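Local coordinates for metallophosphoesterase (Sphaerobacter thermophilus, PDB 3RQZ), which binds two zinc ions and is probably a phosphatase of the metallophosphoesterase type, at residues E50-R53 / V54-N58; R107-G111 / D112-V116; A131-A134 / A135-F138. All blocks are in the same frame, centred on the assembly; numbering follows the deposited sequence. Where two conformers were deposited one is given.

Contact 1: E50-R53 / V54-N58; sequences ELVR and VLAPN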
# COMPACT_ATOMS: atom_id res chain seq x y z
N GLU A 50 -10.77 -1.90 -10.01
CA GLU A 50 -11.35 -1.00 -11.02
C GLU A 50 -10.97 0.45 -10.76
O GLU A 50 -10.56 1.17 -11.69
CB GLU A 50 -12.88 -1.20 -11.12
CG GLU A 50 -13.23 -2.58 -11.68
CD GLU A 50 -14.68 -2.98 -11.45
OE1 GLU A 50 -15.51 -2.11 -11.15
OE2 GLU A 50 -15.01 -4.19 -11.61
N LEU A 51 -11.04 0.86 -9.50
CA LEU A 51 -10.67 2.21 -9.09
C LEU A 51 -9.19 2.55 -9.28
O LEU A 51 -8.85 3.57 -9.89
CB LEU A 51 -10.99 2.43 -7.62
CG LEU A 51 -12.42 2.82 -7.32
CD1 LEU A 51 -12.58 2.91 -5.84
CD2 LEU A 51 -12.70 4.14 -7.95
N VAL A 52 -8.33 1.69 -8.73
CA VAL A 52 -6.88 1.88 -8.86
C VAL A 52 -6.44 1.93 -10.34
O VAL A 52 -5.59 2.77 -10.73
CB VAL A 52 -6.07 0.83 -8.04
CG1 VAL A 52 -4.56 0.88 -8.43
CG2 VAL A 52 -6.23 1.09 -6.54
N ARG A 53 -7.00 1.05 -11.16
CA ARG A 53 -6.69 1.03 -12.61
C ARG A 53 -6.86 2.42 -13.26
O ARG A 53 -5.95 2.91 -13.97
CB ARG A 53 -7.56 0.01 -13.34
CG ARG A 53 -7.36 0.01 -14.85
CD ARG A 53 -8.10 -1.16 -15.49
NE ARG A 53 -7.61 -1.37 -16.85
CZ ARG A 53 -7.75 -2.49 -17.53
NH1 ARG A 53 -8.39 -3.55 -17.00
NH2 ARG A 53 -7.24 -2.54 -18.75
N VAL A 54 -8.02 3.03 -13.02
CA VAL A 54 -8.37 4.32 -13.63
C VAL A 54 -7.54 5.45 -12.99
O VAL A 54 -7.04 6.34 -13.69
CB VAL A 54 -9.93 4.62 -13.48
CG1 VAL A 54 -10.24 6.07 -13.84
CG2 VAL A 54 -10.74 3.69 -14.34
N LEU A 55 -7.39 5.40 -11.67
CA LEU A 55 -6.80 6.50 -10.90
C LEU A 55 -5.27 6.57 -10.85
O LEU A 55 -4.71 7.63 -10.56
CB LEU A 55 -7.34 6.49 -9.48
CG LEU A 55 -8.83 6.79 -9.33
CD1 LEU A 55 -9.20 6.69 -7.85
CD2 LEU A 55 -9.17 8.17 -9.86
N ALA A 56 -4.61 5.44 -11.12
CA ALA A 56 -3.15 5.39 -11.02
C ALA A 56 -2.54 5.01 -12.37
O ALA A 56 -1.94 3.94 -12.49
CB ALA A 56 -2.74 4.40 -9.91
N PRO A 57 -2.68 5.88 -13.40
CA PRO A 57 -2.15 5.52 -14.73
C PRO A 57 -0.60 5.55 -14.84
O PRO A 57 -0.05 4.95 -15.76
CB PRO A 57 -2.76 6.58 -15.66
CG PRO A 57 -3.01 7.84 -14.72
CD PRO A 57 -3.46 7.15 -13.43
N ASN A 58 0.09 6.23 -13.93
CA ASN A 58 1.55 6.36 -14.06
C ASN A 58 2.33 5.43 -13.17
O ASN A 58 3.35 4.88 -13.61
CB ASN A 58 1.98 7.83 -13.81
CG ASN A 58 1.39 8.78 -14.82
OD1 ASN A 58 1.54 8.60 -16.03
ND2 ASN A 58 0.72 9.82 -14.32
O HOH W 1 -3.44 1.99 -13.89
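L51 and L55 are joined by a helical i to i+4 bond, L55 N to L51 O at 2.9 Å. The donor comes in almost head-on to the carbonyl. One residue on, A56 N bonds V52 O over the same length, but it is more bent, 140° at the hydrogen. The bond one step earlier, V54 N to E50 O, is weak at 3.4 Å. The A56 N-H closes the last of these three bonds, and A56 is the first residue to leave helical angles. Past it a water takes over. It donates to R53 O at 2.7 Å and also to A56 O, bridging the helix end to the turn that leads into P57.

Two apolar i to i+4 pairs, one residue apart in the chain, lie along the helix end. L51 and L55 meet by their methyls, CD2 of L51 to CD1 of L55, at 4.3 Å. In L55 a chi1 of -66° turns CG over L51 O, 3.3 Å away. Both leucines also pack on helix 16-26, L51 on L16 and L19, L55 on L23. V52 sends CG1 alongside the A56 methyl, 4.2 Å from A56 CB. V52 is buried and also touches S34 and Y100. E50 OE2 is hydrogen-bonded to NE2 of H97, on helix 95-103.

This is the C-terminal end of helix 45-55, the crossover helix of the beta-alpha-beta unit formed by strand 31-34, this helix and strand 59-60. It belongs to the layered alpha/beta fold of calcineurin-like phosphoesterases.

Contact 2: R107-G111 / D112-V116; sequences RMIDG and DWTVV
W113 lays one face of its indole against D110 O, which sits 3.2 Å above the ring plane and away from the ring centre. Its CG stands between the backbone N and the carbonyl carbon, chi1 45°, which folds the indole back against D110. D110 CB adds a contact 3.9 Å from W113 NE1. On the other face of the hairpin, R107 CG lies alongside V116 CG1 at 3.6 Å. I109 CG1 lies beside T114 OG1 in the same way.

The backbone sets these pairs. D110 and W113 are hydrogen-bonded both ways, and D110 N to W113 O, 3.0 Å, is the straighter bond. In the return bond W113 N stands above the carbonyl plane of D110. M108 and V115 form the second hydrogen-bonded pair, with V115 N 2.7 Å from M108 O. G111 and D112 close a type II' turn, G111 having positive phi.

R107 NH2 bonds P120 O, and T114 OG1 pairs with T143 OG1. The W113 face of the hairpin packs on the six-stranded sheet. W113 meets F206 edge-to-face and also the ring of W33, while M108 and V115 touch I59. With an alanine in place of W113, D110 O would probably lose its indole cover and a gap would be likely to open beside W33 and F206. Strand 113-116 lies between the outermost strand 107-110 and strand 145-147, antiparallel (170°) to the first and parallel to the second.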
# COMPACT_ATOMS: atom_id res chain seq x y z
N ARG A 107 8.34 -2.86 -10.24
CA ARG A 107 9.19 -1.74 -9.89
C ARG A 107 8.97 -0.62 -10.88
O ARG A 107 9.02 -0.84 -12.09
CB ARG A 107 10.68 -2.13 -9.90
CG ARG A 107 11.67 -1.06 -9.30
CD ARG A 107 13.13 -1.26 -9.73
NE ARG A 107 13.54 -2.66 -9.72
CZ ARG A 107 14.15 -3.26 -8.70
NH1 ARG A 107 14.45 -4.55 -8.79
NH2 ARG A 107 14.48 -2.58 -7.61
N MSE A 108 8.80 0.59 -10.38
CA MSE A 108 8.85 1.76 -11.26
C MSE A 108 9.97 2.71 -10.84
O MSE A 108 10.12 3.03 -9.66
CB MSE A 108 7.48 2.47 -11.27
CG MSE A 108 6.39 1.66 -12.08
SE MSE A 108 6.79 1.67 -14.01
CE MSE A 108 6.91 3.57 -14.17
N ILE A 109 10.79 3.11 -11.81
CA ILE A 109 11.83 4.14 -11.63
C ILE A 109 11.47 5.31 -12.53
O ILE A 109 11.35 5.13 -13.75
CB ILE A 109 13.25 3.63 -11.99
CG1 ILE A 109 13.63 2.38 -11.17
CG2 ILE A 109 14.33 4.77 -11.80
CD1 ILE A 109 14.80 1.58 -11.75
N ASP A 110 11.25 6.49 -11.95
CA ASP A 110 10.99 7.70 -12.73
C ASP A 110 11.59 8.90 -12.02
O ASP A 110 11.14 9.25 -10.92
CB ASP A 110 9.48 7.96 -12.93
CG ASP A 110 9.20 9.14 -13.87
OD1 ASP A 110 10.12 9.56 -14.65
OD2 ASP A 110 8.06 9.66 -13.85
N GLY A 111 12.63 9.48 -12.61
CA GLY A 111 13.22 10.73 -12.11
C GLY A 111 13.83 10.51 -10.76
O GLY A 111 14.64 9.60 -10.58
N ASP A 112 13.38 11.29 -9.79
CA ASP A 112 13.89 11.21 -8.41
C ASP A 112 13.27 10.10 -7.54
O ASP A 112 13.53 10.04 -6.34
CB ASP A 112 13.74 12.56 -7.71
CG ASP A 112 14.73 13.58 -8.21
OD1 ASP A 112 15.73 13.20 -8.88
OD2 ASP A 112 14.51 14.78 -7.92
N TRP A 113 12.46 9.22 -8.13
CA TRP A 113 11.86 8.18 -7.28
C TRP A 113 11.84 6.77 -7.83
O TRP A 113 11.76 6.57 -9.02
CB TRP A 113 10.45 8.57 -6.80
CG TRP A 113 9.58 9.13 -7.87
CD1 TRP A 113 8.80 8.44 -8.75
CD2 TRP A 113 9.38 10.53 -8.16
NE1 TRP A 113 8.13 9.33 -9.59
CE2 TRP A 113 8.47 10.61 -9.24
CE3 TRP A 113 9.90 11.72 -7.62
CZ2 TRP A 113 8.05 11.84 -9.79
CZ3 TRP A 113 9.49 12.95 -8.16
CH2 TRP A 113 8.57 12.99 -9.24
N THR A 114 11.93 5.80 -6.92
CA THR A 114 11.80 4.40 -7.22
C THR A 114 10.62 3.96 -6.38
O THR A 114 10.47 4.44 -5.22
CB THR A 114 13.07 3.62 -6.81
OG1 THR A 114 14.18 4.11 -7.58
CG2 THR A 114 12.88 2.11 -7.03
N VAL A 115 9.75 3.11 -6.95
CA VAL A 115 8.55 2.65 -6.23
C VAL A 115 8.42 1.13 -6.37
O VAL A 115 8.48 0.59 -7.50
CB VAL A 115 7.27 3.31 -6.79
CG1 VAL A 115 6.00 2.75 -6.00
CG2 VAL A 115 7.35 4.85 -6.72
N VAL A 116 8.31 0.44 -5.22
CA VAL A 116 8.14 -1.01 -5.14
C VAL A 116 7.15 -1.30 -4.00
O VAL A 116 6.86 -0.46 -3.15
CB VAL A 116 9.48 -1.75 -4.81
CG1 VAL A 116 10.48 -1.68 -6.01
CG2 VAL A 116 10.14 -1.15 -3.52

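Contact 3: A131-A134 / A135-F138; sequences ARIA and ALNF
A131 O and A135 N make the shortest backbone bond of this helical stretch, 2.7 Å. The i to i+4 pattern continues with L136 N to R132 O at 3.2 Å. A134 O keeps its i to i+4 bond from F138 N, at 3.1 Å, and takes an i to i+3 bond from N137 N as well, at 2.9 Å. F138 N lines up with the carbonyl, at a C=O...N angle of 168°. N137 N stands well above the carbonyl plane, 62° out of it. The carbonyl is thus gripped twice. F138 also brings its ring carbon CD2 to 3.2 Å from A134 O.

One side chain joins the polar contacts. N137 ND2 turns back one turn and donates to I133 O over 3.0 Å, from above the carbonyl plane. The amide is held from other directions too. ND2 also bonds E126 OE1, while OD1 accepts from R121 N. These bonds fix the rotation of a buried amide and link the helix to the loops before it.

The apolar contacts are few. I133 and L136 cross obliquely and meet through their end methyls, CD1 to CD1, at 3.9 Å. In I133 it is CG1 that stands beside the backbone N (chi1 -59°) and carries CD1 toward L136 CD1. The other branch of I133, CG2, lies alongside the N137 amide. A134 CB is 4.3 Å from F138 CE2. A134 and F138 both pack on A162 of helix 159-163.

I133 N is hydrogen-bonded to OD1 of N130, the residue just before the helix. Helix 131-137 is the connection of a beta-alpha-beta unit, between the parallel strands 113-116 and 145-147 of the phosphoesterase fold.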
# COMPACT_ATOMS: atom_id res chain seq x y z
N ALA A 131 16.48 -0.50 10.80
CA ALA A 131 17.64 0.13 10.15
C ALA A 131 18.52 -0.84 9.35
O ALA A 131 19.02 -0.48 8.27
CB ALA A 131 18.48 0.91 11.19
N ARG A 132 18.69 -2.04 9.89
CA ARG A 132 19.48 -3.13 9.29
C ARG A 132 19.08 -3.39 7.84
O ARG A 132 19.91 -3.36 6.93
CB ARG A 132 19.29 -4.41 10.13
CG ARG A 132 20.29 -5.52 9.87
CD ARG A 132 20.10 -6.64 10.89
NE ARG A 132 19.60 -6.09 12.16
CZ ARG A 132 18.39 -6.31 12.65
NH1 ARG A 132 17.55 -7.11 12.01
NH2 ARG A 132 18.02 -5.76 13.79
N ILE A 133 17.79 -3.62 7.64
CA ILE A 133 17.23 -3.93 6.33
C ILE A 133 17.20 -2.65 5.49
O ILE A 133 17.52 -2.70 4.32
CB ILE A 133 15.87 -4.71 6.40
CG1 ILE A 133 16.03 -6.05 7.16
CG2 ILE A 133 15.26 -4.93 5.01
CD1 ILE A 133 17.08 -7.08 6.50
N ALA A 134 16.90 -1.51 6.11
CA ALA A 134 16.91 -0.24 5.35
C ALA A 134 18.30 0.00 4.76
O ALA A 134 18.45 0.34 3.58
CB ALA A 134 16.51 0.95 6.25
N ALA A 135 19.30 -0.23 5.60
CA ALA A 135 20.71 -0.07 5.23
C ALA A 135 21.10 -0.93 4.03
O ALA A 135 21.80 -0.48 3.13
CB ALA A 135 21.63 -0.37 6.48
N LEU A 136 20.60 -2.16 4.01
CA LEU A 136 20.88 -3.07 2.89
C LEU A 136 20.17 -2.63 1.60
O LEU A 136 20.52 -3.07 0.51
CB LEU A 136 20.51 -4.52 3.29
CG LEU A 136 21.40 -5.19 4.37
CD1 LEU A 136 20.67 -6.32 5.11
CD2 LEU A 136 22.76 -5.67 3.82
N ASN A 137 19.19 -1.74 1.74
CA ASN A 137 18.33 -1.35 0.61
C ASN A 137 18.67 -0.04 -0.06
O ASN A 137 18.33 0.17 -1.24
CB ASN A 137 16.85 -1.42 1.01
CG ASN A 137 16.26 -2.77 0.75
OD1 ASN A 137 16.00 -3.12 -0.40
ND2 ASN A 137 16.03 -3.56 1.81
N PHE A 138 19.37 0.83 0.66
CA PHE A 138 19.86 2.09 0.08
C PHE A 138 20.78 1.93 -1.13
O PHE A 138 20.63 2.65 -2.10
CB PHE A 138 20.44 3.03 1.14
CG PHE A 138 19.39 3.83 1.86
CD1 PHE A 138 18.83 4.96 1.26
CD2 PHE A 138 18.96 3.46 3.15
CE1 PHE A 138 17.82 5.70 1.91
CE2 PHE A 138 17.97 4.21 3.80
CZ PHE A 138 17.41 5.34 3.18

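Overall arrangement
The three contacts follow one another within a single calcineurin-like domain. Contact 1 ends the helix that leads to strand 59-60. Contact 2 is the hairpin at the edge of the other sheet. The two touch where N58 O lies 3.8 Å from CE of selenomethionine M108, and their centres are 17 Å apart. Contact 3 follows strand 113-116 of contact 2, about 7 Å away at the nearest atoms. Contacts 1 and 3 lie on opposite sides of the chain's centre, 30 Å between centres. None binds zinc. The side chains of V52, V116 and I133 are about 13, 11 and 14 Å from a zinc ion. That of V116 is about 8 Å from that of zinc ligand H150.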